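Local coordinates for dehydrogenase (Thermotoga maritima, PDB 3EZY), which catalyses the NAD(+)-dependent oxidation of myo-inositol to scyllo-inosose and probably works in a myo-inositol degradation pathway, at residues G14-E19 against D283-E288; N123-R128 against G306-M311; E202-G205 against V210-A213. All blocks are in the same frame, centred on the assembly; numbering follows the deposited sequence. Where two conformers were deposited one is given.

Contact 1. Residues G14-E19 against D283-E288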
ATOM      1  N   GLY A  14      32.758   9.475  10.102  1.00 21.99           N
ATOM      2  CA  GLY A  14      33.390  10.754  10.456  1.00 22.57           C
ATOM      3  C   GLY A  14      33.254  11.770   9.329  1.00 22.47           C
ATOM      4  O   GLY A  14      33.027  12.953   9.565  1.00 22.58           O
ATOM      5  N   THR A  15      33.402  11.325   8.085  1.00 23.02           N
ATOM      6  CA  THR A  15      33.232  12.234   6.948  1.00 22.70           C
ATOM      7  C   THR A  15      31.823  12.824   6.854  1.00 22.36           C
ATOM      8  O   THR A  15      31.657  14.030   6.661  1.00 22.94           O
ATOM      9  CB  THR A  15      33.612  11.533   5.627  1.00 24.41           C
ATOM     10  OG1 THR A  15      34.986  11.119   5.708  1.00 24.09           O
ATOM     11  CG2 THR A  15      33.398  12.485   4.431  1.00 23.92           C
ATOM     12  N   ILE A  16      30.800  11.984   6.997  1.00 21.92           N
ATOM     13  CA  ILE A  16      29.430  12.447   7.091  1.00 21.35           C
ATOM     14  C   ILE A  16      29.249  13.519   8.158  1.00 21.78           C
ATOM     15  O   ILE A  16      28.649  14.574   7.896  1.00 22.77           O
ATOM     16  CB  ILE A  16      28.459  11.260   7.304  1.00 21.63           C
ATOM     17  CG1 ILE A  16      28.411  10.430   6.015  1.00 21.68           C
ATOM     18  CG2 ILE A  16      27.031  11.763   7.697  1.00 21.98           C
ATOM     19  CD1 ILE A  16      27.723   9.038   6.167  1.00 17.69           C
ATOM     20  N   HIS A  17      29.727  13.264   9.374  1.00 21.01           N
ATOM     21  CA  HIS A  17      29.562  14.268  10.473  1.00 21.89           C
ATOM     22  C   HIS A  17      30.252  15.607  10.105  1.00 22.27           C
ATOM     23  O   HIS A  17      29.673  16.702  10.274  1.00 22.27           O
ATOM     24  CB  HIS A  17      30.141  13.720  11.792  1.00 21.14           C
ATOM     25  CG  HIS A  17      29.325  12.627  12.406  1.00 22.04           C
ATOM     26  ND1 HIS A  17      27.975  12.759  12.663  1.00 22.00           N
ATOM     27  CD2 HIS A  17      29.682  11.402  12.878  1.00 22.82           C
ATOM     28  CE1 HIS A  17      27.534  11.657  13.253  1.00 22.93           C
ATOM     29  NE2 HIS A  17      28.555  10.822  13.398  1.00 20.51           N
ATOM     30  N   ALA A  18      31.481  15.513   9.590  1.00 21.94           N
ATOM     31  CA  ALA A  18      32.282  16.704   9.254  1.00 23.91           C
ATOM     32  C   ALA A  18      31.571  17.549   8.188  1.00 25.28           C
ATOM     33  O   ALA A  18      31.550  18.772   8.280  1.00 24.68           O
ATOM     34  CB  ALA A  18      33.656  16.289   8.726  1.00 23.72           C
ATOM     35  N   GLU A  19      31.016  16.884   7.169  1.00 27.16           N
ATOM     36  CA  GLU A  19      30.249  17.562   6.114  1.00 28.72           C
ATOM     37  C   GLU A  19      28.941  18.142   6.642  1.00 28.97           C
ATOM     38  O   GLU A  19      28.586  19.265   6.270  1.00 29.64           O
ATOM     39  CB  GLU A  19      30.047  16.638   4.900  1.00 29.92           C
ATOM     40  CG  GLU A  19      31.374  16.504   4.079  1.00 35.53           C
ATOM     41  CD  GLU A  19      31.371  15.372   3.062  1.00 43.71           C
ATOM     42  OE1 GLU A  19      30.320  14.703   2.894  1.00 45.34           O
ATOM     43  OE2 GLU A  19      32.449  15.139   2.440  1.00 49.01           O
ATOM     44  N   ASP A 283      20.230  11.616   6.960  1.00 24.09           N
ATOM     45  CA  ASP A 283      19.352  12.456   7.775  0.70 24.40           C
ATOM     46  C   ASP A 283      19.385  12.082   9.252  1.00 23.14           C
ATOM     47  O   ASP A 283      19.302  12.963  10.103  1.00 22.86           O
ATOM     48  CB  ASP A 283      17.896  12.429   7.305  0.70 25.29           C
ATOM     49  CG  ASP A 283      17.018  13.362   8.125  0.70 29.29           C
ATOM     50  OD1 ASP A 283      17.369  14.575   8.238  0.70 34.73           O
ATOM     51  OD2 ASP A 283      15.984  12.889   8.691  0.70 34.51           O
ATOM     52  N   SER A 284      19.498  10.788   9.563  1.00 22.31           N
ATOM     53  CA  SER A 284      19.579  10.361  10.985  1.00 21.13           C
ATOM     54  C   SER A 284      20.892  10.846  11.609  1.00 21.08           C
ATOM     55  O   SER A 284      20.924  11.271  12.748  1.00 20.61           O
ATOM     56  CB  SER A 284      19.452   8.831  11.132  1.00 20.64           C
ATOM     57  OG  SER A 284      20.598   8.147  10.656  1.00 20.45           O
ATOM     58  N   TYR A 285      21.994  10.826  10.855  1.00 20.78           N
ATOM     59  CA  TYR A 285      23.225  11.404  11.405  1.00 20.55           C
ATOM     60  C   TYR A 285      23.134  12.916  11.608  1.00 21.18           C
ATOM     61  O   TYR A 285      23.627  13.468  12.614  1.00 21.21           O
ATOM     62  CB  TYR A 285      24.426  11.063  10.509  1.00 20.76           C
ATOM     63  CG  TYR A 285      24.872   9.635  10.610  1.00 18.65           C
ATOM     64  CD1 TYR A 285      25.295   9.100  11.825  1.00 22.08           C
ATOM     65  CD2 TYR A 285      24.928   8.835   9.478  1.00 21.40           C
ATOM     66  CE1 TYR A 285      25.726   7.772  11.925  1.00 20.83           C
ATOM     67  CE2 TYR A 285      25.366   7.512   9.549  1.00 23.05           C
ATOM     68  CZ  TYR A 285      25.781   6.999  10.779  1.00 23.36           C
ATOM     69  OH  TYR A 285      26.177   5.691  10.836  1.00 22.43           O
ATOM     70  N   LEU A 286      22.527  13.613  10.648  1.00 21.29           N
ATOM     71  CA  LEU A 286      22.408  15.047  10.781  1.00 21.36           C
ATOM     72  C   LEU A 286      21.626  15.356  12.060  1.00 22.36           C
ATOM     73  O   LEU A 286      22.017  16.225  12.845  1.00 22.26           O
ATOM     74  CB  LEU A 286      21.634  15.618   9.594  1.00 22.02           C
ATOM     75  CG  LEU A 286      21.316  17.100   9.768  1.00 23.27           C
ATOM     76  CD1 LEU A 286      22.618  17.961   9.735  1.00 21.09           C
ATOM     77  CD2 LEU A 286      20.312  17.580   8.702  1.00 26.61           C
ATOM     78  N   GLU A 287      20.506  14.668  12.248  1.00 20.33           N
ATOM     79  CA  GLU A 287      19.642  14.955  13.401  1.00 22.93           C
ATOM     80  C   GLU A 287      20.269  14.559  14.748  1.00 22.06           C
ATOM     81  O   GLU A 287      20.058  15.226  15.794  1.00 20.14           O
ATOM     82  CB  GLU A 287      18.328  14.215  13.235  1.00 23.14           C
ATOM     83  CG  GLU A 287      17.326  14.490  14.348  1.00 31.40           C
ATOM     84  CD  GLU A 287      16.614  15.852  14.194  1.00 42.02           C
ATOM     85  OE1 GLU A 287      16.897  16.621  13.210  1.00 43.45           O
ATOM     86  OE2 GLU A 287      15.768  16.139  15.078  1.00 46.20           O
ATOM     87  N   GLU A 288      21.003  13.450  14.725  1.00 20.98           N
ATOM     88  CA  GLU A 288      21.767  13.001  15.903  1.00 21.77           C
ATOM     89  C   GLU A 288      22.786  14.067  16.346  1.00 22.20           C
ATOM     90  O   GLU A 288      22.931  14.379  17.531  1.00 22.67           O
ATOM     91  CB  GLU A 288      22.496  11.706  15.578  1.00 21.52           C
ATOM     92  CG  GLU A 288      23.323  11.212  16.745  1.00 21.22           C
ATOM     93  CD  GLU A 288      24.083   9.994  16.410  1.00 23.80           C
ATOM     94  OE1 GLU A 288      24.728   9.957  15.340  1.00 24.98           O
ATOM     95  OE2 GLU A 288      24.024   9.051  17.206  1.00 25.46           O
TER
HETATM   96  O   HOH W   1      26.045  14.243  11.286  1.00 19.98           O

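Contact 2. Residues N123-R128 against G306-M311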
ATOM      1  N   ASN A 123      22.689   6.310  16.094  1.00 21.33           N
ATOM      2  CA  ASN A 123      22.010   7.224  15.177  1.00 21.61           C
ATOM      3  C   ASN A 123      20.579   6.826  14.804  1.00 21.03           C
ATOM      4  O   ASN A 123      19.779   7.670  14.463  1.00 21.57           O
ATOM      5  CB  ASN A 123      22.826   7.408  13.874  1.00 20.56           C
ATOM      6  CG  ASN A 123      22.995   6.100  13.108  1.00 23.55           C
ATOM      7  OD1 ASN A 123      23.648   5.178  13.597  1.00 22.29           O
ATOM      8  ND2 ASN A 123      22.406   6.008  11.908  1.00 19.85           N
ATOM      9  N   ARG A 124      20.249   5.546  14.828  1.00 21.93           N
ATOM     10  CA  ARG A 124      18.897   5.162  14.403  1.00 22.24           C
ATOM     11  C   ARG A 124      17.818   5.687  15.351  1.00 21.93           C
ATOM     12  O   ARG A 124      16.655   5.698  14.969  1.00 21.96           O
ATOM     13  CB  ARG A 124      18.747   3.637  14.209  1.00 22.10           C
ATOM     14  CG  ARG A 124      19.857   3.037  13.321  1.00 22.57           C
ATOM     15  CD  ARG A 124      19.626   1.573  12.948  1.00 25.01           C
ATOM     16  NE  ARG A 124      20.820   1.044  12.240  1.00 26.65           N
ATOM     17  CZ  ARG A 124      21.110  -0.257  12.130  1.00 26.10           C
ATOM     18  NH1 ARG A 124      20.274  -1.165  12.642  1.00 24.94           N
ATOM     19  NH2 ARG A 124      22.219  -0.657  11.495  1.00 24.26           N
ATOM     20  N   ARG A 125      18.164   6.093  16.581  1.00 20.73           N
ATOM     21  CA  ARG A 125      17.110   6.742  17.410  1.00 20.75           C
ATOM     22  C   ARG A 125      16.629   8.014  16.754  1.00 21.45           C
ATOM     23  O   ARG A 125      15.610   8.537  17.172  1.00 20.32           O
ATOM     24  CB  ARG A 125      17.588   7.152  18.791  1.00 20.44           C
ATOM     25  CG  ARG A 125      18.017   5.982  19.663  1.00 19.33           C
ATOM     26  CD  ARG A 125      18.116   6.425  21.100  1.00 20.81           C
ATOM     27  NE  ARG A 125      18.581   5.353  21.980  1.00 21.90           N
ATOM     28  CZ  ARG A 125      18.483   5.425  23.302  1.00 23.95           C
ATOM     29  NH1 ARG A 125      18.012   6.531  23.831  1.00 22.23           N
ATOM     30  NH2 ARG A 125      18.886   4.413  24.086  1.00 23.49           N
ATOM     31  N   PHE A 126      17.395   8.548  15.773  1.00 21.08           N
ATOM     32  CA  PHE A 126      17.055   9.833  15.207  1.00 21.92           C
ATOM     33  C   PHE A 126      16.551   9.701  13.796  1.00 22.15           C
ATOM     34  O   PHE A 126      16.428  10.715  13.123  1.00 22.32           O
ATOM     35  CB  PHE A 126      18.263  10.818  15.277  1.00 22.43           C
ATOM     36  CG  PHE A 126      18.780  11.018  16.697  1.00 21.50           C
ATOM     37  CD1 PHE A 126      18.216  11.985  17.519  1.00 24.89           C
ATOM     38  CD2 PHE A 126      19.765  10.172  17.224  1.00 21.91           C
ATOM     39  CE1 PHE A 126      18.653  12.156  18.838  1.00 22.17           C
ATOM     40  CE2 PHE A 126      20.221  10.336  18.542  1.00 22.73           C
ATOM     41  CZ  PHE A 126      19.657  11.339  19.348  1.00 22.46           C
ATOM     42  N   ASP A 127      16.359   8.466  13.320  1.00 21.77           N
ATOM     43  CA  ASP A 127      15.611   8.173  12.075  1.00 22.83           C
ATOM     44  C   ASP A 127      14.170   8.701  12.210  1.00 23.43           C
ATOM     45  O   ASP A 127      13.468   8.405  13.185  1.00 22.85           O
ATOM     46  CB  ASP A 127      15.633   6.636  11.843  1.00 23.62           C
ATOM     47  CG  ASP A 127      14.793   6.185  10.637  1.00 25.24           C
ATOM     48  OD1 ASP A 127      13.542   6.293  10.681  1.00 23.70           O
ATOM     49  OD2 ASP A 127      15.371   5.667   9.650  1.00 26.72           O
ATOM     50  N   ARG A 128      13.717   9.540  11.278  1.00 23.51           N
ATOM     51  CA  ARG A 128      12.414  10.159  11.486  1.00 23.85           C
ATOM     52  C   ARG A 128      11.271   9.140  11.652  1.00 22.39           C
ATOM     53  O   ARG A 128      10.328   9.417  12.395  1.00 21.62           O
ATOM     54  CB  ARG A 128      12.048  11.155  10.363  1.00 24.85           C
ATOM     55  CG  ARG A 128      11.933  10.493   9.010  1.00 32.04           C
ATOM     56  CD  ARG A 128      11.970  11.489   7.842  1.00 40.46           C
ATOM     57  NE  ARG A 128      10.664  12.094   7.606  1.00 48.39           N
ATOM     58  CZ  ARG A 128      10.322  13.332   7.970  1.00 52.13           C
ATOM     59  NH1 ARG A 128       9.097  13.786   7.694  1.00 51.52           N
ATOM     60  NH2 ARG A 128      11.205  14.123   8.598  1.00 53.64           N
ATOM     61  N   GLY A 306      26.290   7.196  28.026  1.00 23.74           N
ATOM     62  CA  GLY A 306      27.272   6.137  28.045  1.00 23.52           C
ATOM     63  C   GLY A 306      26.658   4.852  28.524  1.00 23.07           C
ATOM     64  O   GLY A 306      26.982   3.759  28.055  1.00 22.93           O
ATOM     65  N   GLU A 307      25.770   4.998  29.488  1.00 23.73           N
ATOM     66  CA  GLU A 307      25.012   3.893  30.037  1.00 25.31           C
ATOM     67  C   GLU A 307      24.168   3.159  28.963  1.00 24.73           C
ATOM     68  O   GLU A 307      24.071   1.937  28.991  1.00 24.84           O
ATOM     69  CB  GLU A 307      24.137   4.420  31.188  1.00 26.25           C
ATOM     70  CG  GLU A 307      24.948   4.804  32.461  1.00 32.78           C
ATOM     71  CD  GLU A 307      25.655   6.225  32.434  1.00 40.09           C
ATOM     72  OE1 GLU A 307      26.325   6.519  33.451  1.00 43.36           O
ATOM     73  OE2 GLU A 307      25.553   7.052  31.468  1.00 38.32           O
ATOM     74  N   ASP A 308      23.597   3.898  28.003  1.00 24.30           N
ATOM     75  CA  ASP A 308      22.923   3.272  26.848  1.00 23.28           C
ATOM     76  C   ASP A 308      23.907   2.399  26.061  1.00 23.26           C
ATOM     77  O   ASP A 308      23.585   1.283  25.710  1.00 22.60           O
ATOM     78  CB  ASP A 308      22.301   4.345  25.911  1.00 23.74           C
ATOM     79  CG  ASP A 308      21.095   5.069  26.537  1.00 24.53           C
ATOM     80  OD1 ASP A 308      20.250   4.422  27.167  1.00 25.43           O
ATOM     81  OD2 ASP A 308      20.955   6.289  26.354  1.00 26.24           O
ATOM     82  N   GLY A 309      25.109   2.922  25.794  1.00 23.16           N
ATOM     83  CA  GLY A 309      26.192   2.158  25.172  1.00 23.75           C
ATOM     84  C   GLY A 309      26.498   0.895  25.981  1.00 23.23           C
ATOM     85  O   GLY A 309      26.617  -0.190  25.430  1.00 23.58           O
ATOM     86  N   LYS A 310      26.619   1.026  27.295  1.00 23.41           N
ATOM     87  CA  LYS A 310      26.894  -0.144  28.139  1.00 23.54           C
ATOM     88  C   LYS A 310      25.810  -1.249  28.073  1.00 23.14           C
ATOM     89  O   LYS A 310      26.108  -2.454  27.953  1.00 23.64           O
ATOM     90  CB  LYS A 310      27.072   0.299  29.599  1.00 22.82           C
ATOM     91  CG  LYS A 310      27.564  -0.810  30.508  1.00 25.48           C
ATOM     92  CD  LYS A 310      27.881  -0.251  31.893  1.00 27.36           C
ATOM     93  CE  LYS A 310      28.114  -1.354  32.927  1.00 31.19           C
ATOM     94  NZ  LYS A 310      28.193  -0.706  34.291  1.00 30.34           N
ATOM     95  N   MET A 311      24.551  -0.852  28.189  1.00 23.41           N
ATOM     96  CA  MET A 311      23.457  -1.840  28.178  1.00 23.84           C
ATOM     97  C   MET A 311      23.387  -2.622  26.861  1.00 23.49           C
ATOM     98  O   MET A 311      23.197  -3.847  26.838  1.00 24.23           O
ATOM     99  CB  MET A 311      22.123  -1.153  28.451  1.00 23.93           C
ATOM    100  CG  MET A 311      22.020  -0.500  29.857  1.00 28.68           C
ATOM    101  SD  MET A 311      22.178  -1.732  31.224  1.00 35.35           S
ATOM    102  CE  MET A 311      21.358  -3.207  30.474  1.00 20.87           C
TER
HETATM  103  O   HOH W   2      18.999   7.785  26.529  1.00 43.02           O

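Contact 3. Residues E202-G205 against V210-A213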
ATOM      1  N   GLU A 202      30.397 -18.717   3.634  1.00 36.27           N
ATOM      2  CA  GLU A 202      31.127 -19.692   4.459  1.00 37.57           C
ATOM      3  C   GLU A 202      32.359 -19.088   5.167  1.00 36.85           C
ATOM      4  O   GLU A 202      32.742 -19.555   6.238  1.00 37.12           O
ATOM      5  CB  GLU A 202      31.526 -20.918   3.626  1.00 38.29           C
ATOM      6  CG  GLU A 202      32.710 -20.619   2.717  1.00 43.17           C
ATOM      7  CD  GLU A 202      33.126 -21.827   1.876  1.00 49.87           C
ATOM      8  OE1 GLU A 202      33.804 -21.609   0.843  1.00 52.35           O
ATOM      9  OE2 GLU A 202      32.753 -22.978   2.241  1.00 51.19           O
ATOM     10  N   GLU A 203      32.950 -18.036   4.603  1.00 36.55           N
ATOM     11  CA  GLU A 203      34.102 -17.365   5.242  1.00 36.82           C
ATOM     12  C   GLU A 203      33.761 -16.739   6.594  1.00 36.38           C
ATOM     13  O   GLU A 203      34.572 -16.773   7.530  1.00 36.10           O
ATOM     14  CB  GLU A 203      34.732 -16.316   4.321  1.00 37.96           C
ATOM     15  CG  GLU A 203      35.480 -16.891   3.098  1.00 40.56           C
ATOM     16  CD  GLU A 203      36.653 -17.823   3.478  1.00 46.37           C
ATOM     17  OE1 GLU A 203      37.500 -17.469   4.355  1.00 49.15           O
ATOM     18  OE2 GLU A 203      36.719 -18.933   2.891  1.00 48.53           O
ATOM     19  N   ILE A 204      32.552 -16.181   6.706  1.00 34.41           N
ATOM     20  CA  ILE A 204      32.081 -15.644   7.957  1.00 32.76           C
ATOM     21  C   ILE A 204      32.050 -16.767   8.980  1.00 32.53           C
ATOM     22  O   ILE A 204      32.421 -16.573  10.137  1.00 32.51           O
ATOM     23  CB  ILE A 204      30.704 -14.920   7.756  1.00 32.66           C
ATOM     24  CG1 ILE A 204      30.917 -13.685   6.861  1.00 32.56           C
ATOM     25  CG2 ILE A 204      30.043 -14.553   9.062  1.00 29.53           C
ATOM     26  CD1 ILE A 204      29.671 -13.226   6.136  1.00 31.47           C
ATOM     27  N   GLY A 205      31.612 -17.945   8.558  1.00 32.98           N
ATOM     28  CA  GLY A 205      31.547 -19.100   9.464  1.00 34.64           C
ATOM     29  C   GLY A 205      32.922 -19.554   9.923  1.00 35.84           C
ATOM     30  O   GLY A 205      33.135 -19.862  11.099  1.00 36.09           O
ATOM     31  N   VAL A 210      28.452 -15.621  12.620  1.00 27.13           N
ATOM     32  CA  VAL A 210      27.297 -16.084  11.876  1.00 25.47           C
ATOM     33  C   VAL A 210      26.878 -14.909  11.007  1.00 25.08           C
ATOM     34  O   VAL A 210      27.303 -13.783  11.269  1.00 25.87           O
ATOM     35  CB  VAL A 210      26.141 -16.543  12.818  1.00 26.08           C
ATOM     36  CG1 VAL A 210      26.553 -17.797  13.609  1.00 24.74           C
ATOM     37  CG2 VAL A 210      25.747 -15.410  13.779  1.00 25.60           C
ATOM     38  N   ASP A 211      26.077 -15.153   9.982  1.00 24.32           N
ATOM     39  CA  ASP A 211      25.628 -14.052   9.108  1.00 24.32           C
ATOM     40  C   ASP A 211      24.112 -13.806   9.127  1.00 23.52           C
ATOM     41  O   ASP A 211      23.620 -12.899   8.438  1.00 23.29           O
ATOM     42  CB  ASP A 211      26.099 -14.263   7.658  1.00 23.51           C
ATOM     43  CG  ASP A 211      25.704 -15.603   7.097  1.00 25.81           C
ATOM     44  OD1 ASP A 211      24.586 -16.080   7.371  1.00 24.43           O
ATOM     45  OD2 ASP A 211      26.518 -16.182   6.332  1.00 25.65           O
ATOM     46  N   THR A 212      23.396 -14.651   9.860  1.00 22.68           N
ATOM     47  CA  THR A 212      21.917 -14.632   9.946  1.00 22.47           C
ATOM     48  C   THR A 212      21.616 -14.971  11.402  1.00 21.80           C
ATOM     49  O   THR A 212      22.196 -15.910  11.922  1.00 22.20           O
ATOM     50  CB  THR A 212      21.315 -15.764   9.077  1.00 22.98           C
ATOM     51  OG1 THR A 212      21.848 -15.677   7.750  1.00 23.25           O
ATOM     52  CG2 THR A 212      19.780 -15.672   9.014  1.00 20.73           C
ATOM     53  N   ALA A 213      20.776 -14.204  12.090  1.00 21.16           N
ATOM     54  CA  ALA A 213      20.510 -14.522  13.487  1.00 20.30           C
ATOM     55  C   ALA A 213      19.128 -14.058  13.911  1.00 21.06           C
ATOM     56  O   ALA A 213      18.527 -13.169  13.286  1.00 20.12           O
ATOM     57  CB  ALA A 213      21.546 -13.904  14.363  1.00 20.13           C
TER

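Contact 1. Residues G14-E19 against D283-E288
H17 and Y285 mark the closest backbone register between the two helical segments, their CA atoms 7.0 Å apart. The local axes of 14-19 and 283-288 approach to 9.8 Å and cross at -60°, a separation wide enough for side chains to fill the interface. No direct hydrogen bond spans it. Y285 reaches over with CB and both ring flanks: CB lies 3.9 Å from I16 CG2, with CD2 beside the same methyl, while CD1 turns to the histidine. The rings of H17 and Y285 are nearly perpendicular, planes at 81° and centroids 5.3 Å apart, and Y285 CD1 and H17 CE1 make their closest approach at 3.7 Å. I16 has CG2 anti to the backbone N, which aims that methyl at the tyrosine. E288, an extended side chain beyond CG, brings OE1 to the edge of the imidazole, in its plane, 3.9 Å from H17 CE1.

Both imidazole nitrogens are engaged. H17 ND1 lies 2.8 Å from a water that gives a weak hydrogen bond to Y285 O (2.9 Å), while NE2 is hydrogen-bonded to E94; this two-point hold should fix the rotation of the ring. F92 meets the same ring edge-to-face. G14 ends a glycine pattern that fits the GxGxxG turn of a Rossmann fold and runs into the first turn of helix 12-20. That helix packs on helix 277-298, where F277 and L278 also touch I16, and on strand 90-94, whose F92 and E94 engage H17; Y285 and E288 touch that strand too.

Contact 2. Residues N123-R128 against G306-M311
D308 OD1 is gripped by two cations, forming salt bridges with R125 NH2 at 3.4 Å and with R182 NH1 on helix 174-185. R125 NH2 is just as near to D308 CG, and OD2 follows at 3.6 Å. The guanidinium and carboxylate planes are inclined by 55°, and the segments share no direct hydrogen bond; the pairing is therefore ionic, without the flat two-pronged alignment of a bidentate bridge. A water supplements it, accepting from R125 NH1 at 3.1 Å and donating to D308 OD2.

The CA atoms of R125 and D308 are 11.6 Å apart, and the arginine spans most of that gap with a chain extended from CG to NE (chi3 -178°). Its NH2 also forms a salt bridge with D179, so one nitrogen serves two acids. A leucine in place of R125 would probably leave D308 and D179 without the cation they share and strip the bridging water of its donor.

D308 OD2 accepts the backbone N of S305, just before helix 306-325, which fixes the carboxylate at the start of that helix and corresponds to one half of a capping box. The arrangement is thus an alternating chain of aspartates and arginines (D179, R125, D308, R182) that joins the 3-10 turn 123-126 and the start of helix 306-325 to helix 174-185, with the half capping box of D308 at that start.

Contact 3. Residues E202-G205 against V210-A213
I204 and D211 cross at about a right angle, and the isoleucine meets the aspartate at its methylene rather than at its charged end: CD1 lies 4.0 Å from D211 CB, and CG2 is 4.2 Å from the same atom. The other half of the contact is made with main chain. I204 CG2 rests 3.6 Å from V210 O and 3.7 Å from V210 C, while the CB of V210 points away, so the valine takes part through its carbonyl group. With CG2 anti to the backbone N and CG1 beside it (chi1 -66°), CG2 lies mainly on the V210 carbonyl and also reaches D211 CB, while CD1 meets D211 CB alone. No hydrogen bond crosses between the segments, and the 136 Å² they bury rests on van der Waals contact.

D211 and T212 both face S197 of strand 189-197, a classic beta bulge where strand 212-219 begins; helix 202-206 lies in the connection between these two antiparallel strands. The bulge residue D211 has CG between its backbone N and carbonyl carbon (chi1 54°), which turns the carboxylate into that connection. There OD2 accepts the backbone N of V200 and of D201, and OD1 that of L199. D211 OD1 also accepts T212 OG1 at 2.8 Å, met on the anti side and 21° out of the carboxylate plane. Four donors therefore satisfy this buried acid. I163 of helix 160-164 also packs on I204, while T212 touches V147 of the third subunit.

How the contacts relate
None of the three is a surface contact: contacts 1 and 3 are buried, contact 2 partly so. Contact 1 ties the Rossmann helix 12-20 to helix 277-298 by apolar and aromatic packing, whereas contact 2 depends on charges between a 3-10 turn and the start of helix 306-325. These two adjoin, with centres 15 Å apart, and S284 OG lies 3.1 Å from N123 ND2 in a probable hydrogen bond. Contact 3 stands apart, its nearest atoms about 19 Å from contact 1 and about 12 Å from contact 2. It is local in sequence, within the C-terminal domain of the Gfo/Idh/MocA family, and pairs methyl packing with an acid satisfied mostly by backbone amides.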